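Local coordinates for protein protelomerase (Agrobacterium tumefaciens, PDB 4F43) that probably resolves replicated telomere junctions of the linear chromosome by cutting and rejoining DNA strands into covalently closed hairpin ends, at residues T151-E163 against K223-S235. The protein carries 1 engineered substitution. Sequence-based numbering, arbitrary orientation.
Sequences TGRAPYEVFTQAE and KLWHGMSIDDFSS. Engineered in segment 151-163: Ala154 (natural residue Arg). With nucleotides of chain B.
In the telomere resolvase catalytic domain, Phe233 near the start of helix 230-248 packs onto helix 155-161 as a knob into a hole, seated among Pro155, Tyr156, Phe159 and Thr160, where the short helical segments run almost perpendicular (94°). Phe233 CE1 lies 3.5 Å from Phe159 CB, while Phe233 CD1 meets the Thr160 methyl CG2. Phe159 turns an edge to the face of Trp225: Phe159 CD1 stands 3.5 Å from Trp225 CZ3, with the ring planes at 63°. Phe159, Trp225 and Phe233 thus form an aromatic cluster, and the Trp225 indole is further fixed by a hydrogen bond from NE1 to Thr237 OG1. The type II turn from Trp225 to Met228 docks on helix 155-161 at Thr160, whose O accepts an almost straight bond from Gly227 N (3.2 Å, 171°). On the DNA side, Tyr156 N, in the first turn of helix 155-161, donates to phosphate oxygen OP1 of DT23 of chain B at 2.7 Å, next to the engineered Ala154. Ile230 CD1 lies 3.3 Å from OP2 of the same nucleotide, DT23 of chain B, and against Tyr156 CD1. One water joins the two segments, hydrogen-bonded to Tyr156 OH and accepting from Ile230 N at 2.8 Å.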
ATOM      1  N   THR A 151       6.494   6.093  12.568  1.00 43.59           N
ATOM      2  CA  THR A 151       5.101   6.538  12.538  1.00 46.84           C
ATOM      3  C   THR A 151       4.163   5.485  11.950  1.00 48.70           C
ATOM      4  O   THR A 151       2.950   5.549  12.140  1.00 52.19           O
ATOM      5  CB  THR A 151       4.931   7.878  11.783  1.00 44.45           C
ATOM      6  OG1 THR A 151       3.704   8.501  12.179  1.00 48.58           O
ATOM      7  CG2 THR A 151       4.919   7.657  10.283  1.00 40.07           C
ATOM      8  N   GLY A 152       4.731   4.524  11.229  1.00 31.25           N
ATOM      9  CA  GLY A 152       3.975   3.381  10.747  1.00 21.41           C
ATOM     10  C   GLY A 152       3.146   3.598   9.497  1.00 29.58           C
ATOM     11  O   GLY A 152       2.373   2.725   9.107  1.00 33.87           O
ATOM     12  N   ARG A 153       3.300   4.754   8.859  1.00 14.89           N
ATOM     13  CA  ARG A 153       2.577   5.022   7.622  1.00 23.59           C
ATOM     14  C   ARG A 153       3.179   4.237   6.458  1.00 30.19           C
ATOM     15  O   ARG A 153       4.344   3.839   6.500  1.00 32.18           O
ATOM     16  CB  ARG A 153       2.561   6.521   7.309  1.00 14.24           C
ATOM     17  CG  ARG A 153       1.902   7.388   8.375  1.00 13.79           C
ATOM     18  CD  ARG A 153       0.548   6.838   8.795  1.00 19.38           C
ATOM     19  NE  ARG A 153       0.612   6.134  10.072  1.00 13.13           N
ATOM     20  CZ  ARG A 153      -0.426   5.531  10.642  1.00 13.95           C
ATOM     21  NH1 ARG A 153      -0.279   4.915  11.807  1.00 12.65           N
ATOM     22  NH2 ARG A 153      -1.609   5.542  10.045  1.00 18.08           N
ATOM     23  N   ALA A 154       2.375   4.017   5.423  1.00 25.56           N
ATOM     24  CA  ALA A 154       2.809   3.278   4.244  1.00 22.42           C
ATOM     25  C   ALA A 154       3.802   4.102   3.428  1.00 27.53           C
ATOM     26  O   ALA A 154       3.773   5.331   3.476  1.00 35.16           O
ATOM     27  CB  ALA A 154       1.600   2.898   3.394  1.00 24.12           C
ATOM     28  N   PRO A 155       4.694   3.422   2.685  1.00 32.68           N
ATOM     29  CA  PRO A 155       5.690   4.074   1.826  1.00 29.27           C
ATOM     30  C   PRO A 155       5.095   5.138   0.902  1.00 22.29           C
ATOM     31  O   PRO A 155       5.690   6.202   0.746  1.00 28.40           O
ATOM     32  CB  PRO A 155       6.242   2.911   1.004  1.00 25.77           C
ATOM     33  CG  PRO A 155       6.141   1.748   1.923  1.00 19.32           C
ATOM     34  CD  PRO A 155       4.876   1.959   2.715  1.00 26.62           C
ATOM     35  N   TYR A 156       3.943   4.856   0.303  1.00 19.65           N
ATOM     36  CA  TYR A 156       3.289   5.826  -0.569  1.00 25.02           C
ATOM     37  C   TYR A 156       2.880   7.061   0.227  1.00 33.55           C
ATOM     38  O   TYR A 156       3.155   8.194  -0.176  1.00 43.09           O
ATOM     39  CB  TYR A 156       2.073   5.201  -1.255  1.00 18.58           C
ATOM     40  CG  TYR A 156       1.438   6.082  -2.304  1.00 23.28           C
ATOM     41  CD1 TYR A 156       2.112   6.391  -3.478  1.00 24.46           C
ATOM     42  CD2 TYR A 156       0.160   6.598  -2.126  1.00 22.47           C
ATOM     43  CE1 TYR A 156       1.535   7.195  -4.442  1.00 22.85           C
ATOM     44  CE2 TYR A 156      -0.425   7.402  -3.085  1.00 15.59           C
ATOM     45  CZ  TYR A 156       0.266   7.698  -4.241  1.00 22.05           C
ATOM     46  OH  TYR A 156      -0.312   8.498  -5.198  1.00 23.81           O
ATOM     47  N   GLU A 157       2.233   6.828   1.366  1.00 25.37           N
ATOM     48  CA  GLU A 157       1.818   7.905   2.255  1.00 28.82           C
ATOM     49  C   GLU A 157       3.020   8.721   2.718  1.00 30.74           C
ATOM     50  O   GLU A 157       3.030   9.945   2.603  1.00 23.75           O
ATOM     51  CB  GLU A 157       1.084   7.338   3.471  1.00 28.30           C
ATOM     52  CG  GLU A 157      -0.184   6.570   3.137  1.00 27.14           C
ATOM     53  CD  GLU A 157      -0.749   5.834   4.338  1.00 23.60           C
ATOM     54  OE1 GLU A 157      -0.020   5.685   5.341  1.00 26.25           O
ATOM     55  OE2 GLU A 157      -1.921   5.407   4.278  1.00 28.92           O
ATOM     56  N   VAL A 158       4.032   8.028   3.233  1.00 40.11           N
ATOM     57  CA  VAL A 158       5.236   8.669   3.759  1.00 35.49           C
ATOM     58  C   VAL A 158       5.958   9.519   2.719  1.00 43.14           C
ATOM     59  O   VAL A 158       6.199  10.706   2.934  1.00 59.82           O
ATOM     60  CB  VAL A 158       6.235   7.627   4.320  1.00 27.08           C
ATOM     61  CG1 VAL A 158       7.572   8.282   4.636  1.00 16.28           C
ATOM     62  CG2 VAL A 158       5.668   6.949   5.555  1.00 31.80           C
ATOM     63  N   PHE A 159       6.299   8.908   1.590  1.00 31.86           N
ATOM     64  CA  PHE A 159       7.104   9.580   0.575  1.00 26.10           C
ATOM     65  C   PHE A 159       6.336  10.610  -0.254  1.00 37.38           C
ATOM     66  O   PHE A 159       6.922  11.584  -0.727  1.00 49.66           O
ATOM     67  CB  PHE A 159       7.762   8.561  -0.360  1.00 27.20           C
ATOM     68  CG  PHE A 159       8.864   7.764   0.281  1.00 45.12           C
ATOM     69  CD1 PHE A 159      10.090   8.346   0.550  1.00 47.41           C
ATOM     70  CD2 PHE A 159       8.679   6.430   0.599  1.00 42.07           C
ATOM     71  CE1 PHE A 159      11.106   7.615   1.133  1.00 44.98           C
ATOM     72  CE2 PHE A 159       9.689   5.695   1.181  1.00 36.64           C
ATOM     73  CZ  PHE A 159      10.905   6.289   1.449  1.00 41.05           C
ATOM     74  N   THR A 160       5.034  10.406  -0.436  1.00 40.21           N
ATOM     75  CA  THR A 160       4.300  11.225  -1.400  1.00 39.83           C
ATOM     76  C   THR A 160       3.251  12.188  -0.835  1.00 29.08           C
ATOM     77  O   THR A 160       3.058  13.272  -1.385  1.00 20.84           O
ATOM     78  CB  THR A 160       3.638  10.358  -2.496  1.00 34.17           C
ATOM     79  OG1 THR A 160       2.580   9.580  -1.925  1.00 45.37           O
ATOM     80  CG2 THR A 160       4.660   9.429  -3.134  1.00 14.91           C
ATOM     81  N   GLN A 161       2.568  11.812   0.242  1.00 30.81           N
ATOM     82  CA  GLN A 161       1.401  12.591   0.659  1.00 34.42           C
ATOM     83  C   GLN A 161       1.084  12.594   2.156  1.00 34.34           C
ATOM     84  O   GLN A 161      -0.083  12.677   2.541  1.00 39.16           O
ATOM     85  CB  GLN A 161       0.169  12.131  -0.126  1.00 41.58           C
ATOM     86  CG  GLN A 161      -0.112  10.641  -0.010  1.00 35.66           C
ATOM     87  CD  GLN A 161      -1.257  10.195  -0.894  1.00 40.09           C
ATOM     88  OE1 GLN A 161      -1.655  10.904  -1.819  1.00 52.55           O
ATOM     89  NE2 GLN A 161      -1.798   9.014  -0.613  1.00 35.37           N
ATOM     90  N   ALA A 162       2.109  12.519   2.997  1.00 39.35           N
ATOM     91  CA  ALA A 162       1.897  12.582   4.440  1.00 40.03           C
ATOM     92  C   ALA A 162       1.937  14.020   4.948  1.00 48.05           C
ATOM     93  O   ALA A 162       2.697  14.846   4.442  1.00 45.94           O
ATOM     94  CB  ALA A 162       2.924  11.731   5.172  1.00 38.18           C
ATOM     95  N   GLU A 163       1.112  14.313   5.948  1.00 41.10           N
ATOM     96  CA  GLU A 163       1.102  15.630   6.581  1.00 42.46           C
ATOM     97  C   GLU A 163       1.088  15.483   8.096  1.00 53.76           C
ATOM     98  O   GLU A 163       0.031  15.531   8.722  1.00 59.56           O
ATOM     99  CB  GLU A 163      -0.112  16.446   6.137  1.00 46.78           C
ATOM    100  CG  GLU A 163      -0.235  16.639   4.636  1.00 54.61           C
ATOM    101  CD  GLU A 163      -1.610  17.129   4.227  1.00 71.73           C
ATOM    102  OE1 GLU A 163      -1.905  17.139   3.014  1.00 78.23           O
ATOM    103  OE2 GLU A 163      -2.397  17.502   5.123  1.00 67.53           O
ATOM    104  N   LYS A 223      10.743  17.078  -2.872  1.00 53.39           N
ATOM    105  CA  LYS A 223       9.872  17.861  -3.743  1.00 46.88           C
ATOM    106  C   LYS A 223       9.536  17.069  -4.998  1.00 43.34           C
ATOM    107  O   LYS A 223       8.452  17.210  -5.564  1.00 41.07           O
ATOM    108  CB  LYS A 223      10.534  19.187  -4.124  1.00 52.30           C
ATOM    109  CG  LYS A 223      10.674  20.169  -2.972  1.00 60.93           C
ATOM    110  CD  LYS A 223       9.318  20.514  -2.375  1.00 67.14           C
ATOM    111  CE  LYS A 223       8.400  21.164  -3.401  1.00 71.65           C
ATOM    112  NZ  LYS A 223       7.031  21.385  -2.855  1.00 67.79           N
ATOM    113  N   LEU A 224      10.479  16.236  -5.428  1.00 46.75           N
ATOM    114  CA  LEU A 224      10.271  15.374  -6.583  1.00 42.77           C
ATOM    115  C   LEU A 224       9.261  14.272  -6.264  1.00 51.12           C
ATOM    116  O   LEU A 224       8.602  13.740  -7.158  1.00 55.34           O
ATOM    117  CB  LEU A 224      11.605  14.769  -7.034  1.00 38.97           C
ATOM    118  CG  LEU A 224      11.599  13.838  -8.250  1.00 43.02           C
ATOM    119  CD1 LEU A 224      10.957  14.516  -9.450  1.00 46.87           C
ATOM    120  CD2 LEU A 224      13.014  13.386  -8.582  1.00 46.67           C
ATOM    121  N   TRP A 225       9.136  13.944  -4.981  1.00 50.80           N
ATOM    122  CA  TRP A 225       8.243  12.879  -4.531  1.00 37.92           C
ATOM    123  C   TRP A 225       6.830  13.368  -4.218  1.00 39.72           C
ATOM    124  O   TRP A 225       5.868  12.608  -4.320  1.00 46.71           O
ATOM    125  CB  TRP A 225       8.823  12.193  -3.294  1.00 41.44           C
ATOM    126  CG  TRP A 225       9.755  11.066  -3.598  1.00 43.78           C
ATOM    127  CD1 TRP A 225       9.748  10.267  -4.704  1.00 44.29           C
ATOM    128  CD2 TRP A 225      10.839  10.611  -2.780  1.00 39.41           C
ATOM    129  NE1 TRP A 225      10.760   9.340  -4.625  1.00 44.75           N
ATOM    130  CE2 TRP A 225      11.445   9.530  -3.452  1.00 44.56           C
ATOM    131  CE3 TRP A 225      11.354  11.012  -1.544  1.00 36.15           C
ATOM    132  CZ2 TRP A 225      12.541   8.846  -2.929  1.00 46.60           C
ATOM    133  CZ3 TRP A 225      12.443  10.333  -1.027  1.00 36.10           C
ATOM    134  CH2 TRP A 225      13.024   9.261  -1.718  1.00 41.57           C
ATOM    135  N   HIS A 226       6.711  14.633  -3.832  1.00 42.12           N
ATOM    136  CA  HIS A 226       5.430  15.180  -3.390  1.00 47.41           C
ATOM    137  C   HIS A 226       4.401  15.264  -4.516  1.00 50.11           C
ATOM    138  O   HIS A 226       4.661  15.849  -5.566  1.00 55.75           O
ATOM    139  CB  HIS A 226       5.626  16.561  -2.764  1.00 46.75           C
ATOM    140  CG  HIS A 226       4.434  17.054  -2.005  1.00 49.35           C
ATOM    141  ND1 HIS A 226       4.042  16.510  -0.802  1.00 51.65           N
ATOM    142  CD2 HIS A 226       3.546  18.041  -2.278  1.00 56.14           C
ATOM    143  CE1 HIS A 226       2.965  17.140  -0.364  1.00 48.65           C
ATOM    144  NE2 HIS A 226       2.644  18.074  -1.242  1.00 58.87           N
ATOM    145  N   GLY A 227       3.230  14.677  -4.282  1.00 41.39           N
ATOM    146  CA  GLY A 227       2.136  14.737  -5.235  1.00 37.67           C
ATOM    147  C   GLY A 227       2.257  13.718  -6.351  1.00 41.18           C
ATOM    148  O   GLY A 227       1.469  13.721  -7.298  1.00 40.09           O
ATOM    149  N   MET A 228       3.247  12.840  -6.233  1.00 42.05           N
ATOM    150  CA  MET A 228       3.511  11.833  -7.254  1.00 29.65           C
ATOM    151  C   MET A 228       2.401  10.793  -7.319  1.00 30.92           C
ATOM    152  O   MET A 228       1.696  10.560  -6.337  1.00 36.13           O
ATOM    153  CB  MET A 228       4.842  11.137  -6.972  1.00 28.91           C
ATOM    154  CG  MET A 228       5.778  11.075  -8.161  1.00 26.40           C
ATOM    155  SD  MET A 228       7.323  10.240  -7.756  1.00 40.16           S
ATOM    156  CE  MET A 228       8.235  10.463  -9.281  1.00 23.21           C
ATOM    157  N   SER A 229       2.251  10.170  -8.482  1.00 35.51           N
ATOM    158  CA  SER A 229       1.299   9.081  -8.643  1.00 45.55           C
ATOM    159  C   SER A 229       1.952   7.772  -8.219  1.00 48.63           C
ATOM    160  O   SER A 229       3.169   7.706  -8.050  1.00 50.14           O
ATOM    161  CB  SER A 229       0.811   8.995 -10.090  1.00 49.90           C
ATOM    162  OG  SER A 229       1.879   8.699 -10.971  1.00 54.46           O
ATOM    163  N   ILE A 230       1.145   6.731  -8.048  1.00 44.60           N
ATOM    164  CA  ILE A 230       1.643   5.452  -7.550  1.00 46.55           C
ATOM    165  C   ILE A 230       2.608   4.774  -8.526  1.00 55.34           C
ATOM    166  O   ILE A 230       3.603   4.177  -8.114  1.00 63.17           O
ATOM    167  CB  ILE A 230       0.482   4.494  -7.167  1.00 32.80           C
ATOM    168  CG1 ILE A 230       1.026   3.157  -6.660  1.00 28.63           C
ATOM    169  CG2 ILE A 230      -0.471   4.290  -8.340  1.00 41.10           C
ATOM    170  CD1 ILE A 230       1.902   3.276  -5.431  1.00 25.21           C
ATOM    171  N   ASP A 231       2.322   4.881  -9.820  1.00 56.08           N
ATOM    172  CA  ASP A 231       3.185   4.292 -10.837  1.00 62.40           C
ATOM    173  C   ASP A 231       4.512   5.040 -10.913  1.00 59.13           C
ATOM    174  O   ASP A 231       5.580   4.428 -11.002  1.00 51.22           O
ATOM    175  CB  ASP A 231       2.489   4.294 -12.199  1.00 68.24           C
ATOM    176  CG  ASP A 231       1.161   3.560 -12.175  1.00 73.90           C
ATOM    177  OD1 ASP A 231       1.168   2.313 -12.235  1.00 67.79           O
ATOM    178  OD2 ASP A 231       0.110   4.231 -12.094  1.00 78.16           O
ATOM    179  N   ASP A 232       4.429   6.368 -10.875  1.00 60.50           N
ATOM    180  CA  ASP A 232       5.615   7.214 -10.862  1.00 62.69           C
ATOM    181  C   ASP A 232       6.491   6.884  -9.663  1.00 52.23           C
ATOM    182  O   ASP A 232       7.695   6.681  -9.804  1.00 43.54           O
ATOM    183  CB  ASP A 232       5.226   8.692 -10.827  1.00 65.30           C
ATOM    184  CG  ASP A 232       4.667   9.180 -12.149  1.00 62.94           C
ATOM    185  OD1 ASP A 232       5.122   8.691 -13.203  1.00 64.59           O
ATOM    186  OD2 ASP A 232       3.772  10.050 -12.131  1.00 56.63           O
ATOM    187  N   PHE A 233       5.873   6.826  -8.487  1.00 44.47           N
ATOM    188  CA  PHE A 233       6.577   6.482  -7.257  1.00 44.63           C
ATOM    189  C   PHE A 233       7.223   5.104  -7.350  1.00 46.41           C
ATOM    190  O   PHE A 233       8.350   4.902  -6.891  1.00 46.80           O
ATOM    191  CB  PHE A 233       5.617   6.532  -6.065  1.00 38.68           C
ATOM    192  CG  PHE A 233       6.196   5.970  -4.799  1.00 35.73           C
ATOM    193  CD1 PHE A 233       7.085   6.711  -4.040  1.00 31.09           C
ATOM    194  CD2 PHE A 233       5.847   4.702  -4.365  1.00 35.98           C
ATOM    195  CE1 PHE A 233       7.620   6.194  -2.877  1.00 29.72           C
ATOM    196  CE2 PHE A 233       6.379   4.182  -3.201  1.00 33.68           C
ATOM    197  CZ  PHE A 233       7.264   4.930  -2.455  1.00 31.95           C
ATOM    198  N   SER A 234       6.499   4.160  -7.945  1.00 41.47           N
ATOM    199  CA  SER A 234       7.009   2.809  -8.133  1.00 26.77           C
ATOM    200  C   SER A 234       8.275   2.817  -8.983  1.00 29.50           C
ATOM    201  O   SER A 234       9.345   2.418  -8.520  1.00 27.07           O
ATOM    202  CB  SER A 234       5.948   1.913  -8.777  1.00 17.44           C
ATOM    203  OG  SER A 234       4.840   1.729  -7.910  1.00 14.09           O
ATOM    204  N   SER A 235       8.150   3.293 -10.219  1.00 34.77           N
ATOM    205  CA  SER A 235       9.276   3.313 -11.150  1.00 47.52           C
ATOM    206  C   SER A 235      10.453   4.144 -10.636  1.00 49.61           C
ATOM    207  O   SER A 235      11.606   3.879 -10.978  1.00 55.30           O
ATOM    208  CB  SER A 235       8.828   3.830 -12.520  1.00 54.39           C
ATOM    209  OG  SER A 235       7.828   2.995 -13.080  1.00 59.22           O
TER
ATOM    210  P    DT B  23       2.648   1.709  -1.285  1.00 23.63           P
ATOM    211  OP1  DT B  23       3.035   2.343  -0.005  1.00 41.29           O
ATOM    212  OP2  DT B  23       3.136   2.270  -2.563  1.00 25.83           O
ATOM    213  O5'  DT B  23       3.067   0.167  -1.233  1.00 23.10           O
ATOM    214  C5'  DT B  23       2.768  -0.614  -0.082  1.00 22.77           C
ATOM    215  C4'  DT B  23       3.166  -2.064  -0.296  1.00 24.15           C
ATOM    216  O4'  DT B  23       2.505  -2.571  -1.485  1.00 22.88           O
ATOM    217  C3'  DT B  23       4.658  -2.308  -0.514  1.00 22.71           C
ATOM    218  O3'  DT B  23       5.063  -3.472   0.201  1.00 22.77           O
ATOM    219  C2'  DT B  23       4.764  -2.521  -2.018  1.00 23.01           C
ATOM    220  C1'  DT B  23       3.459  -3.262  -2.264  1.00 23.11           C
ATOM    221  N1   DT B  23       3.018  -3.288  -3.688  1.00 23.70           N
ATOM    222  C2   DT B  23       2.960  -4.502  -4.331  1.00 28.17           C
ATOM    223  O2   DT B  23       3.251  -5.554  -3.793  1.00 32.56           O
ATOM    224  N3   DT B  23       2.545  -4.440  -5.633  1.00 25.08           N
ATOM    225  C4   DT B  23       2.190  -3.317  -6.350  1.00 31.55           C
ATOM    226  O4   DT B  23       1.830  -3.384  -7.524  1.00 28.46           O
ATOM    227  C5   DT B  23       2.272  -2.076  -5.620  1.00 31.78           C
ATOM    228  C7   DT B  23       1.914  -0.779  -6.284  1.00 25.59           C
ATOM    229  C6   DT B  23       2.678  -2.121  -4.343  1.00 24.14           C
ATOM    230  P    DT B  22      -3.704   4.124  -3.630  1.00 33.28           P
ATOM    231  OP1  DT B  22      -4.657   5.001  -2.914  1.00 33.48           O
ATOM    232  OP2  DT B  22      -3.115   4.566  -4.914  1.00 32.72           O
ATOM    233  O5'  DT B  22      -2.502   3.764  -2.634  1.00 39.62           O
ATOM    234  C5'  DT B  22      -1.288   3.194  -3.122  1.00 33.85           C
ATOM    235  C4'  DT B  22      -1.061   1.804  -2.555  1.00 34.74           C
ATOM    236  O4'  DT B  22      -1.763   0.839  -3.372  1.00 34.76           O
ATOM    237  C3'  DT B  22       0.384   1.321  -2.564  1.00 35.18           C
ATOM    238  O3'  DT B  22       1.043   1.663  -1.349  1.00 35.88           O
ATOM    239  C2'  DT B  22       0.256  -0.193  -2.696  1.00 35.99           C
ATOM    240  C1'  DT B  22      -1.182  -0.429  -3.148  1.00 35.71           C
ATOM    241  N1   DT B  22      -1.278  -1.258  -4.387  1.00 37.92           N
ATOM    242  C2   DT B  22      -0.999  -2.604  -4.310  1.00 42.73           C
ATOM    243  O2   DT B  22      -0.680  -3.170  -3.280  1.00 46.11           O
ATOM    244  N3   DT B  22      -1.115  -3.281  -5.496  1.00 42.06           N
ATOM    245  C4   DT B  22      -1.469  -2.767  -6.727  1.00 36.41           C
ATOM    246  O4   DT B  22      -1.541  -3.472  -7.732  1.00 36.98           O
ATOM    247  C5   DT B  22      -1.745  -1.351  -6.737  1.00 35.30           C
ATOM    248  C7   DT B  22      -2.139  -0.670  -8.014  1.00 34.68           C
ATOM    249  C6   DT B  22      -1.637  -0.674  -5.585  1.00 36.85           C
TER
HETATM  250  O   HOH W   1      -1.519   7.437  -7.866  1.00 43.12           O